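Local coordinates for phosphoprotein (Spring viremia of carp virus, PDB 7C5Z) that probably serves as a polymerase cofactor and nucleoprotein chaperone in viral RNA replication, with this chain forming its dimeric central domain, at residues I9-G14 / N34-V39; V22-G27 / L80-S85; Y30-G35 / G73-V78; M50-I55 / I66-Y71. One frame throughout, in Å; residues are numbered along the deposited sequence.

Contact 1: residues I9-G14 / N34-V39; sequences IDLGFG and NGLGNV
Phe-13 presents the rim of its ring, not a face, to the other segment: CE2 lies 4.1 Å from the carbonyl oxygen Asn-34 O, which sits near the ring plane. The second flat group, the Asp-10 carboxylate, is used within its own segment. Its OD1 accepts from Gly-12 N at 2.8 Å and from Gly-14 N at 3.0 Å, the two donors standing above opposite faces of the carboxylate plane. The Gly-12 bond defines an Asx turn, and the pair of bonds holds residues 10-14 in a tight loop. From this loop the carbonyl of Leu-11 faces the other segment, where Leu-11 O meets Gly-35 CA at 3.4 Å in a CA-H...O contact. The angle of 149° at the hydrogen supports an attractive, though weak, interaction.

Leu-11 carries the apolar part, and both of its methyls are engaged. CD1 touches Leu-36 CD2 at 3.9 Å. CD2 lies against Val-39 CG2, also at 3.9 Å, and passes 3.5 Å from Gly-35 O. Leu-36 and Val-39 are the first and last residues of a type I beta turn, closed by Val-39 N donating to Leu-36 O.

The contact thus joins the loop ahead of strand 21-25 to the connection between strand 28-33 and helix 41-62. Leu-36 and Val-39 also rest on Lys-44 of that helix, while Leu-11 packs on Leu-46 and Val-39 on Tyr-43 of the second subunit, placing this loop pair at the dimer interface.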
# COMPACT_ATOMS: atom_id res chain seq x y z
N ILE A 9 -8.73 3.31 13.08
CA ILE A 9 -7.46 3.52 13.77
C ILE A 9 -7.00 4.95 13.56
O ILE A 9 -7.02 5.47 12.43
CB ILE A 9 -6.41 2.52 13.26
CG1 ILE A 9 -6.80 1.09 13.67
CG2 ILE A 9 -5.04 2.86 13.79
CD1 ILE A 9 -6.22 0.06 12.77
N ASP A 10 -6.58 5.61 14.64
CA ASP A 10 -6.10 6.98 14.59
C ASP A 10 -4.57 6.96 14.65
O ASP A 10 -3.99 6.56 15.67
CB ASP A 10 -6.70 7.82 15.72
CG ASP A 10 -6.51 9.32 15.52
OD1 ASP A 10 -5.67 9.75 14.70
OD2 ASP A 10 -7.23 10.10 16.19
N LEU A 11 -3.94 7.38 13.57
CA LEU A 11 -2.49 7.52 13.48
C LEU A 11 -2.01 8.91 13.86
O LEU A 11 -0.82 9.20 13.71
CB LEU A 11 -2.01 7.20 12.07
CG LEU A 11 -2.52 5.92 11.42
CD1 LEU A 11 -2.00 5.81 10.00
CD2 LEU A 11 -2.07 4.73 12.25
N GLY A 12 -2.92 9.78 14.30
CA GLY A 12 -2.58 11.16 14.59
C GLY A 12 -3.28 12.17 13.72
O GLY A 12 -3.11 13.38 13.94
N PHE A 13 -4.08 11.75 12.74
CA PHE A 13 -4.74 12.66 11.82
C PHE A 13 -6.26 12.58 11.91
O PHE A 13 -6.96 13.21 11.11
CB PHE A 13 -4.30 12.37 10.38
CG PHE A 13 -2.82 12.10 10.26
CD1 PHE A 13 -1.92 13.14 10.27
CD2 PHE A 13 -2.35 10.80 10.14
CE1 PHE A 13 -0.56 12.91 10.16
CE2 PHE A 13 -0.98 10.55 10.04
CZ PHE A 13 -0.09 11.61 10.05
N GLY A 14 -6.78 11.81 12.86
CA GLY A 14 -8.20 11.55 12.95
C GLY A 14 -8.49 10.09 12.66
O GLY A 14 -7.75 9.42 11.94
N ASN A 34 3.89 8.44 9.02
CA ASN A 34 4.17 8.48 10.45
C ASN A 34 2.98 7.98 11.26
O ASN A 34 1.89 7.74 10.74
CB ASN A 34 4.49 9.91 10.88
CG ASN A 34 5.83 10.38 10.36
OD1 ASN A 34 6.84 9.70 10.55
ND2 ASN A 34 5.85 11.54 9.70
N GLY A 35 3.21 7.82 12.56
CA GLY A 35 2.12 7.54 13.47
C GLY A 35 1.77 6.08 13.64
O GLY A 35 0.66 5.78 14.10
N LEU A 36 2.67 5.16 13.30
CA LEU A 36 2.39 3.73 13.28
C LEU A 36 2.83 3.02 14.55
O LEU A 36 2.78 1.79 14.60
CB LEU A 36 3.06 3.08 12.07
CG LEU A 36 2.85 3.79 10.73
CD1 LEU A 36 3.52 2.98 9.62
CD2 LEU A 36 1.38 3.99 10.44
N GLY A 37 3.23 3.76 15.59
CA GLY A 37 3.78 3.13 16.78
C GLY A 37 2.82 2.20 17.51
O GLY A 37 3.25 1.23 18.14
N ASN A 38 1.52 2.48 17.46
CA ASN A 38 0.54 1.67 18.18
C ASN A 38 -0.23 0.71 17.26
O ASN A 38 -1.16 0.04 17.72
CB ASN A 38 -0.41 2.57 18.95
CG ASN A 38 0.23 3.12 20.21
OD1 ASN A 38 0.25 4.33 20.44
ND2 ASN A 38 0.79 2.23 21.02
N VAL A 39 0.16 0.62 15.99
CA VAL A 39 -0.41 -0.36 15.08
C VAL A 39 0.05 -1.75 15.50
O VAL A 39 1.23 -1.96 15.83
CB VAL A 39 0.02 -0.02 13.64
CG1 VAL A 39 -0.21 -1.19 12.68
CG2 VAL A 39 -0.73 1.22 13.15

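Contact 2: residues V22-G27 / L80-S85; sequences VSNHEG and LPHKPS
His-82, just past strand 76-81, lies against the backbone of Gly-27, and its amide makes the direct bond between the segments: His-82 N donates to Gly-27 O at 2.9 Å, nearly straight at 172°. Along the side chain, CB stands 3.8 Å from that same Gly-27 O. Chi1 of -62° sets CG beside the backbone N, where it lies 3.6 Å from Gly-27 O. CD2 makes the tightest approach, 3.3 Å from Gly-27 C, and NE2 comes within 4.1 Å of His-25 O. Residues 26 and 27 form the short turn of the beta hairpin between strands 21-25 and 28-33. Because Leu-80 pairs with Thr-29 through backbone bonds, the His-82 bond carries the antiparallel pairing of strands 28-33 and 76-81 on into this turn. At the far end of the ring, CE1 meets Asn-24 OD1 edge-on at 3.5 Å, with OD1 in the ring plane. OD1 is itself hydrogen-bonded to Thr-29 OG1, while His-82 ND1 bonds to Lys-61 NZ of the second subunit. Water 1 donates to Gly-27 O at 2.7 Å, giving this oxygen a second donor, and accepts from Lys-83 N at 3.2 Å.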
# COMPACT_ATOMS: atom_id res chain seq x y z
N VAL A 22 5.70 14.63 2.78
CA VAL A 22 6.45 14.56 1.52
C VAL A 22 7.62 15.53 1.56
O VAL A 22 7.44 16.72 1.84
CB VAL A 22 5.52 14.85 0.33
CG1 VAL A 22 6.33 15.00 -0.95
CG2 VAL A 22 4.49 13.71 0.19
N SER A 23 8.81 15.04 1.23
CA SER A 23 9.99 15.89 1.14
C SER A 23 10.81 15.48 -0.08
O SER A 23 10.58 14.43 -0.68
CB SER A 23 10.85 15.81 2.40
OG SER A 23 11.34 14.49 2.56
N ASN A 24 11.78 16.32 -0.44
CA ASN A 24 12.63 16.06 -1.59
C ASN A 24 14.08 16.17 -1.16
O ASN A 24 14.47 17.15 -0.52
CB ASN A 24 12.34 17.03 -2.74
CG ASN A 24 10.99 16.78 -3.36
OD1 ASN A 24 10.82 15.86 -4.15
ND2 ASN A 24 10.00 17.60 -2.98
N HIS A 25 14.86 15.14 -1.50
CA HIS A 25 16.26 15.08 -1.12
C HIS A 25 17.07 14.47 -2.26
O HIS A 25 16.69 14.60 -3.43
CB HIS A 25 16.45 14.27 0.17
CG HIS A 25 15.75 14.84 1.36
ND1 HIS A 25 16.15 16.00 1.98
CD2 HIS A 25 14.66 14.41 2.04
CE1 HIS A 25 15.35 16.26 2.99
NE2 HIS A 25 14.44 15.31 3.06
N GLU A 26 18.17 13.80 -1.91
CA GLU A 26 19.10 13.19 -2.85
C GLU A 26 18.43 12.35 -3.93
O GLU A 26 18.27 11.13 -3.77
CB GLU A 26 20.11 12.31 -2.10
CG GLU A 26 21.12 13.07 -1.24
CD GLU A 26 22.56 12.73 -1.61
OE1 GLU A 26 23.02 11.60 -1.34
OE2 GLU A 26 23.24 13.62 -2.17
N GLY A 27 18.05 12.97 -5.04
CA GLY A 27 17.61 12.22 -6.20
C GLY A 27 16.17 11.75 -6.19
O GLY A 27 15.78 11.01 -7.10
N LEU A 80 10.71 7.77 -4.06
CA LEU A 80 10.29 7.89 -5.45
C LEU A 80 11.36 8.64 -6.22
O LEU A 80 11.46 9.87 -6.11
CB LEU A 80 8.95 8.63 -5.54
CG LEU A 80 7.78 8.12 -4.68
CD1 LEU A 80 6.58 9.04 -4.87
CD2 LEU A 80 7.42 6.72 -5.07
N PRO A 81 12.20 7.97 -7.02
CA PRO A 81 13.29 8.69 -7.70
C PRO A 81 12.77 9.68 -8.73
O PRO A 81 11.74 9.46 -9.38
CB PRO A 81 14.10 7.57 -8.37
CG PRO A 81 13.19 6.37 -8.41
CD PRO A 81 12.19 6.52 -7.29
N HIS A 82 13.51 10.80 -8.88
CA HIS A 82 13.13 11.79 -9.88
C HIS A 82 13.28 11.23 -11.29
O HIS A 82 12.46 11.52 -12.17
CB HIS A 82 13.97 13.06 -9.76
CG HIS A 82 13.85 13.79 -8.45
ND1 HIS A 82 12.64 14.02 -7.83
CD2 HIS A 82 14.79 14.38 -7.68
CE1 HIS A 82 12.84 14.70 -6.72
NE2 HIS A 82 14.14 14.93 -6.60
N LYS A 83 14.31 10.42 -11.52
CA LYS A 83 14.63 9.99 -12.87
C LYS A 83 14.41 8.49 -13.04
O LYS A 83 14.46 7.74 -12.07
CB LYS A 83 16.09 10.33 -13.22
CG LYS A 83 16.46 11.76 -12.86
CD LYS A 83 17.93 12.04 -13.10
CE LYS A 83 18.11 13.34 -13.86
NZ LYS A 83 19.41 13.97 -13.55
N PRO A 84 14.15 8.03 -14.26
CA PRO A 84 13.90 6.60 -14.49
C PRO A 84 15.16 5.78 -14.29
O PRO A 84 16.28 6.29 -14.21
CB PRO A 84 13.42 6.54 -15.94
CG PRO A 84 13.05 7.96 -16.30
CD PRO A 84 13.96 8.82 -15.50
N SER A 85 14.97 4.47 -14.24
CA SER A 85 16.08 3.55 -14.00
C SER A 85 17.07 3.58 -15.17
O SER A 85 16.66 3.74 -16.31
CB SER A 85 15.58 2.13 -13.78
OG SER A 85 14.35 2.15 -13.08
O HOH W 1 16.70 10.10 -9.45

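Contact 3: residues Y30-G35 / G73-V78; sequences YVRYNG and GDFLEV
Arg-32 grips Glu-77 side-on, with NE and NH2 each donating to the single oxygen OE1 at 2.9 Å. OE1 lies in the guanidinium plane, whereas both nitrogens approach it from above the same face of the carboxylate. This salt bridge helps to fix the guanidinium flat on the Phe-75 ring, with centres 3.8 Å apart and planes 5° apart: a stacked cation-pi arrangement. The arginine chain bends at chi3 (-71°), which turns NE toward Glu-77 OE1; Phe-75 CG lies between its backbone N and carbonyl carbon (chi1 70°). Glu-77 OE2 lies 3.4 Å from Tyr-30 CD2. Asn-34 OD1 comes 3.5 Å from Phe-75 CB, beside the ring's root.

Beneath these groups, Arg-32 and Glu-77 form an antiparallel non-hydrogen-bonded pair. It is flanked by two hydrogen-bonded pairs, Val-31 with Val-78 (Val-31 N to Val-78 O 2.8 Å) and Tyr-33 with Leu-76 (Tyr-33 N to Leu-76 O 2.8 Å). The side chains of these four point to the other face of the sheet. The two strands are the inner pair of the four-stranded sheet; Leu-76 and Val-78 pack on Met-51 of helix 41-62, and Tyr-33 OH bonds to Ser-53 OG of the second subunit.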
# COMPACT_ATOMS: atom_id res chain seq x y z
N TYR A 30 10.73 11.67 -0.96
CA TYR A 30 10.49 10.73 0.13
C TYR A 30 9.10 10.95 0.69
O TYR A 30 8.72 12.09 1.00
CB TYR A 30 11.52 10.90 1.24
CG TYR A 30 12.93 10.45 0.88
CD1 TYR A 30 13.78 11.27 0.14
CD2 TYR A 30 13.40 9.22 1.32
CE1 TYR A 30 15.07 10.85 -0.17
CE2 TYR A 30 14.68 8.81 1.02
CZ TYR A 30 15.49 9.62 0.28
OH TYR A 30 16.77 9.15 0.00
N VAL A 31 8.33 9.86 0.81
CA VAL A 31 6.96 9.89 1.30
C VAL A 31 6.94 9.09 2.59
O VAL A 31 7.08 7.86 2.56
CB VAL A 31 6.00 9.29 0.27
CG1 VAL A 31 4.56 9.34 0.77
CG2 VAL A 31 6.18 10.00 -1.08
N ARG A 32 6.77 9.77 3.72
CA ARG A 32 6.84 9.12 5.02
C ARG A 32 5.45 9.03 5.65
O ARG A 32 4.74 10.03 5.77
CB ARG A 32 7.77 9.86 5.97
CG ARG A 32 7.96 9.10 7.28
CD ARG A 32 9.06 9.72 8.15
NE ARG A 32 10.40 9.51 7.59
CZ ARG A 32 11.51 9.59 8.31
NH1 ARG A 32 11.45 9.85 9.61
NH2 ARG A 32 12.69 9.39 7.73
N TYR A 33 5.08 7.82 6.06
CA TYR A 33 3.84 7.53 6.77
C TYR A 33 4.17 7.39 8.25
O TYR A 33 4.67 6.35 8.69
CB TYR A 33 3.18 6.26 6.22
CG TYR A 33 2.62 6.51 4.83
CD1 TYR A 33 1.36 7.08 4.67
CD2 TYR A 33 3.40 6.27 3.70
CE1 TYR A 33 0.87 7.36 3.42
CE2 TYR A 33 2.90 6.55 2.43
CZ TYR A 33 1.65 7.09 2.31
OH TYR A 33 1.15 7.38 1.06
N ASN A 34 3.89 8.44 9.02
CA ASN A 34 4.17 8.48 10.45
C ASN A 34 2.98 7.98 11.26
O ASN A 34 1.89 7.74 10.74
CB ASN A 34 4.49 9.91 10.88
CG ASN A 34 5.83 10.38 10.36
OD1 ASN A 34 6.84 9.70 10.55
ND2 ASN A 34 5.85 11.54 9.70
N GLY A 35 3.21 7.82 12.56
CA GLY A 35 2.12 7.54 13.47
C GLY A 35 1.77 6.08 13.64
O GLY A 35 0.66 5.78 14.10
N GLY A 73 9.86 0.38 13.11
CA GLY A 73 9.60 1.43 14.08
C GLY A 73 8.23 2.04 13.83
O GLY A 73 7.27 1.35 13.44
N ASP A 74 8.12 3.35 14.06
CA ASP A 74 6.82 4.00 14.01
C ASP A 74 6.51 4.66 12.67
O ASP A 74 5.53 5.42 12.59
CB ASP A 74 6.65 5.01 15.15
CG ASP A 74 7.70 6.11 15.15
OD1 ASP A 74 8.14 6.57 14.07
OD2 ASP A 74 8.07 6.55 16.27
N PHE A 75 7.29 4.40 11.63
CA PHE A 75 6.95 4.94 10.32
C PHE A 75 7.37 3.97 9.22
O PHE A 75 8.18 3.06 9.44
CB PHE A 75 7.59 6.32 10.09
CG PHE A 75 9.09 6.27 9.93
CD1 PHE A 75 9.66 6.11 8.68
CD2 PHE A 75 9.91 6.42 11.03
CE1 PHE A 75 11.04 6.09 8.53
CE2 PHE A 75 11.28 6.39 10.89
CZ PHE A 75 11.85 6.23 9.65
N LEU A 76 6.79 4.16 8.04
CA LEU A 76 7.23 3.54 6.80
C LEU A 76 7.51 4.65 5.80
O LEU A 76 6.79 5.64 5.76
CB LEU A 76 6.18 2.57 6.23
CG LEU A 76 5.87 1.35 7.11
CD1 LEU A 76 4.56 0.67 6.70
CD2 LEU A 76 7.05 0.36 7.09
N GLU A 77 8.55 4.49 4.99
CA GLU A 77 8.95 5.55 4.08
C GLU A 77 9.18 5.01 2.68
O GLU A 77 9.89 4.01 2.51
CB GLU A 77 10.22 6.23 4.60
CG GLU A 77 10.70 7.37 3.76
CD GLU A 77 11.87 8.07 4.41
OE1 GLU A 77 11.64 9.11 5.05
OE2 GLU A 77 13.01 7.55 4.31
N VAL A 78 8.59 5.65 1.68
CA VAL A 78 8.75 5.25 0.28
C VAL A 78 9.62 6.28 -0.43
O VAL A 78 9.44 7.49 -0.23
CB VAL A 78 7.38 5.11 -0.41
CG1 VAL A 78 7.55 4.77 -1.89
CG2 VAL A 78 6.56 4.02 0.27

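Contact 4: residues M50-I55 / I66-Y71; sequences MMRSLI and IDLFDY
Ile-55 drives its terminal methyl against the backbone of the strand segment, and here the contact is tightest: CD1 lies 3.5 Å from Asp-67 C and 3.6 Å from Leu-68 CB. Chi1 of 71° puts CG1 between the backbone N and the carbonyl carbon, the start of the branch that ends in CD1. The CB of the same residue meets Ile-66 CG2 at 3.7 Å, so Ile-55 spans two inward-pointing residues. At this end water 2 donates to Ile-55 O at 2.9 Å and to Ile-66 O at 2.8 Å, bridging the backbones of two residues whose side chains also pack. Leu-68 is the counterpart on the strand. The side chains of Met-51, Arg-52 and Ile-55 each cross it at about a right angle, and its CD1 touches the selenomethionine methyl Met-51 CE at 4.0 Å.

The solvent side is looser. Arg-52, an exposed residue, starts with CG anti to the backbone N (chi1 -170°) and bends at chi3; its guanidinium lies on Leu-68, whose CD2 is over one face, off centre, 3.7 Å from NH2. Arg-52 NH1 and Asp-67 OD1 stand 4.2 Å apart, beyond salt-bridge range, so any attraction between them is probably weak.

Helix 41-62 runs antiparallel to the edge strand 67-70, at 164° between these segments. It lies over the sheet face where Met-51 also packs on Val-78 of strand 76-81, while Met-50 and Leu-54 face the second subunit.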
# COMPACT_ATOMS: atom_id res chain seq x y z
N MSE A 50 2.91 -5.70 1.70
CA MSE A 50 2.01 -5.35 0.61
C MSE A 50 2.53 -4.11 -0.13
O MSE A 50 2.53 -4.07 -1.36
CB MSE A 50 0.60 -5.12 1.14
CG MSE A 50 -0.01 -6.40 1.68
SE MSE A 50 -1.91 -6.17 2.11
CE MSE A 50 -2.43 -5.15 0.52
N MSE A 51 2.98 -3.10 0.62
CA MSE A 51 3.55 -1.92 -0.02
C MSE A 51 4.77 -2.29 -0.84
O MSE A 51 4.92 -1.84 -1.99
CB MSE A 51 3.90 -0.86 1.03
CG MSE A 51 2.68 -0.28 1.68
SE MSE A 51 3.11 1.00 3.10
CE MSE A 51 4.24 2.14 2.07
N ARG A 52 5.66 -3.12 -0.29
CA ARG A 52 6.86 -3.49 -1.02
C ARG A 52 6.52 -4.22 -2.31
O ARG A 52 7.12 -3.96 -3.37
CB ARG A 52 7.78 -4.33 -0.13
CG ARG A 52 9.15 -4.56 -0.72
CD ARG A 52 9.99 -5.45 0.18
NE ARG A 52 10.21 -4.91 1.52
CZ ARG A 52 11.11 -3.98 1.82
NH1 ARG A 52 11.88 -3.45 0.88
NH2 ARG A 52 11.24 -3.56 3.08
N SER A 53 5.52 -5.11 -2.26
CA SER A 53 5.10 -5.83 -3.46
C SER A 53 4.52 -4.87 -4.49
O SER A 53 4.87 -4.91 -5.68
CB SER A 53 4.06 -6.91 -3.08
OG SER A 53 3.27 -7.28 -4.20
N LEU A 54 3.64 -3.97 -4.04
CA LEU A 54 2.98 -3.06 -4.97
C LEU A 54 3.98 -2.11 -5.62
O LEU A 54 3.93 -1.89 -6.84
CB LEU A 54 1.88 -2.29 -4.26
CG LEU A 54 1.08 -1.34 -5.14
CD1 LEU A 54 0.46 -2.05 -6.34
CD2 LEU A 54 -0.01 -0.68 -4.31
N ILE A 55 4.88 -1.50 -4.84
CA ILE A 55 5.84 -0.58 -5.46
C ILE A 55 6.79 -1.34 -6.39
O ILE A 55 7.32 -0.76 -7.34
CB ILE A 55 6.61 0.24 -4.41
CG1 ILE A 55 7.60 -0.64 -3.64
CG2 ILE A 55 5.66 0.95 -3.48
CD1 ILE A 55 8.41 0.11 -2.54
N ILE A 66 11.56 2.58 -7.46
CA ILE A 66 10.87 2.92 -6.21
C ILE A 66 11.29 1.95 -5.12
O ILE A 66 11.40 0.75 -5.36
CB ILE A 66 9.35 2.90 -6.44
CG1 ILE A 66 8.96 3.82 -7.60
CG2 ILE A 66 8.59 3.28 -5.16
CD1 ILE A 66 7.52 3.65 -8.04
N ASP A 67 11.54 2.47 -3.91
CA ASP A 67 11.98 1.60 -2.82
C ASP A 67 11.25 1.94 -1.52
O ASP A 67 10.64 3.00 -1.38
CB ASP A 67 13.49 1.69 -2.57
CG ASP A 67 14.06 0.42 -1.95
OD1 ASP A 67 13.32 -0.59 -1.79
OD2 ASP A 67 15.27 0.42 -1.63
N LEU A 68 11.34 1.01 -0.57
CA LEU A 68 10.68 1.13 0.71
C LEU A 68 11.72 1.04 1.81
O LEU A 68 12.62 0.19 1.75
CB LEU A 68 9.65 0.01 0.88
CG LEU A 68 9.00 -0.11 2.25
CD1 LEU A 68 8.05 1.04 2.48
CD2 LEU A 68 8.29 -1.47 2.34
N PHE A 69 11.61 1.93 2.80
CA PHE A 69 12.48 1.92 3.98
C PHE A 69 11.64 1.62 5.21
O PHE A 69 10.74 2.39 5.58
CB PHE A 69 13.22 3.26 4.11
CG PHE A 69 14.18 3.51 2.98
CD1 PHE A 69 15.45 2.97 3.02
CD2 PHE A 69 13.80 4.24 1.87
CE1 PHE A 69 16.35 3.17 1.98
CE2 PHE A 69 14.70 4.45 0.83
CZ PHE A 69 15.96 3.91 0.88
N ASP A 70 11.92 0.47 5.83
CA ASP A 70 11.19 -0.02 7.00
C ASP A 70 12.23 -0.38 8.05
O ASP A 70 13.09 -1.23 7.80
CB ASP A 70 10.34 -1.23 6.60
CG ASP A 70 9.58 -1.85 7.75
OD1 ASP A 70 9.66 -1.37 8.89
OD2 ASP A 70 8.88 -2.85 7.47
N TYR A 71 12.20 0.31 9.20
CA TYR A 71 13.13 0.03 10.30
C TYR A 71 12.46 -0.68 11.46
O TYR A 71 13.02 -0.71 12.56
CB TYR A 71 13.80 1.32 10.78
CG TYR A 71 14.41 2.12 9.65
CD1 TYR A 71 13.65 3.05 8.95
CD2 TYR A 71 15.74 1.92 9.27
CE1 TYR A 71 14.18 3.76 7.90
CE2 TYR A 71 16.29 2.67 8.20
CZ TYR A 71 15.49 3.58 7.54
OH TYR A 71 15.98 4.32 6.49
O HOH W 2 10.17 -0.30 -7.62

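The fold is an antiparallel sheet in the order 21-25, 28-33, 76-81, 67-70 with helix 41-62 on one face; contact 1 lies in the loops at one end. Contacts 1 and 2 lie on opposite sides of the chain's centre, their centres about 26 Å apart. Contact 3 pairs the inner strands between them. It shares Asn-34 and Gly-35 with contact 1 (centres about 11 Å apart) and strand 76-81 with contact 2. Contact 4, about 11 Å from contact 3 between centres, adds the helix and edge strand 67-70. Along the chain, contact 1 closes before contact 4 opens, and contacts 2 and 3 both span contact 4. All four touch the second subunit, consistent with a domain that works as a dimer.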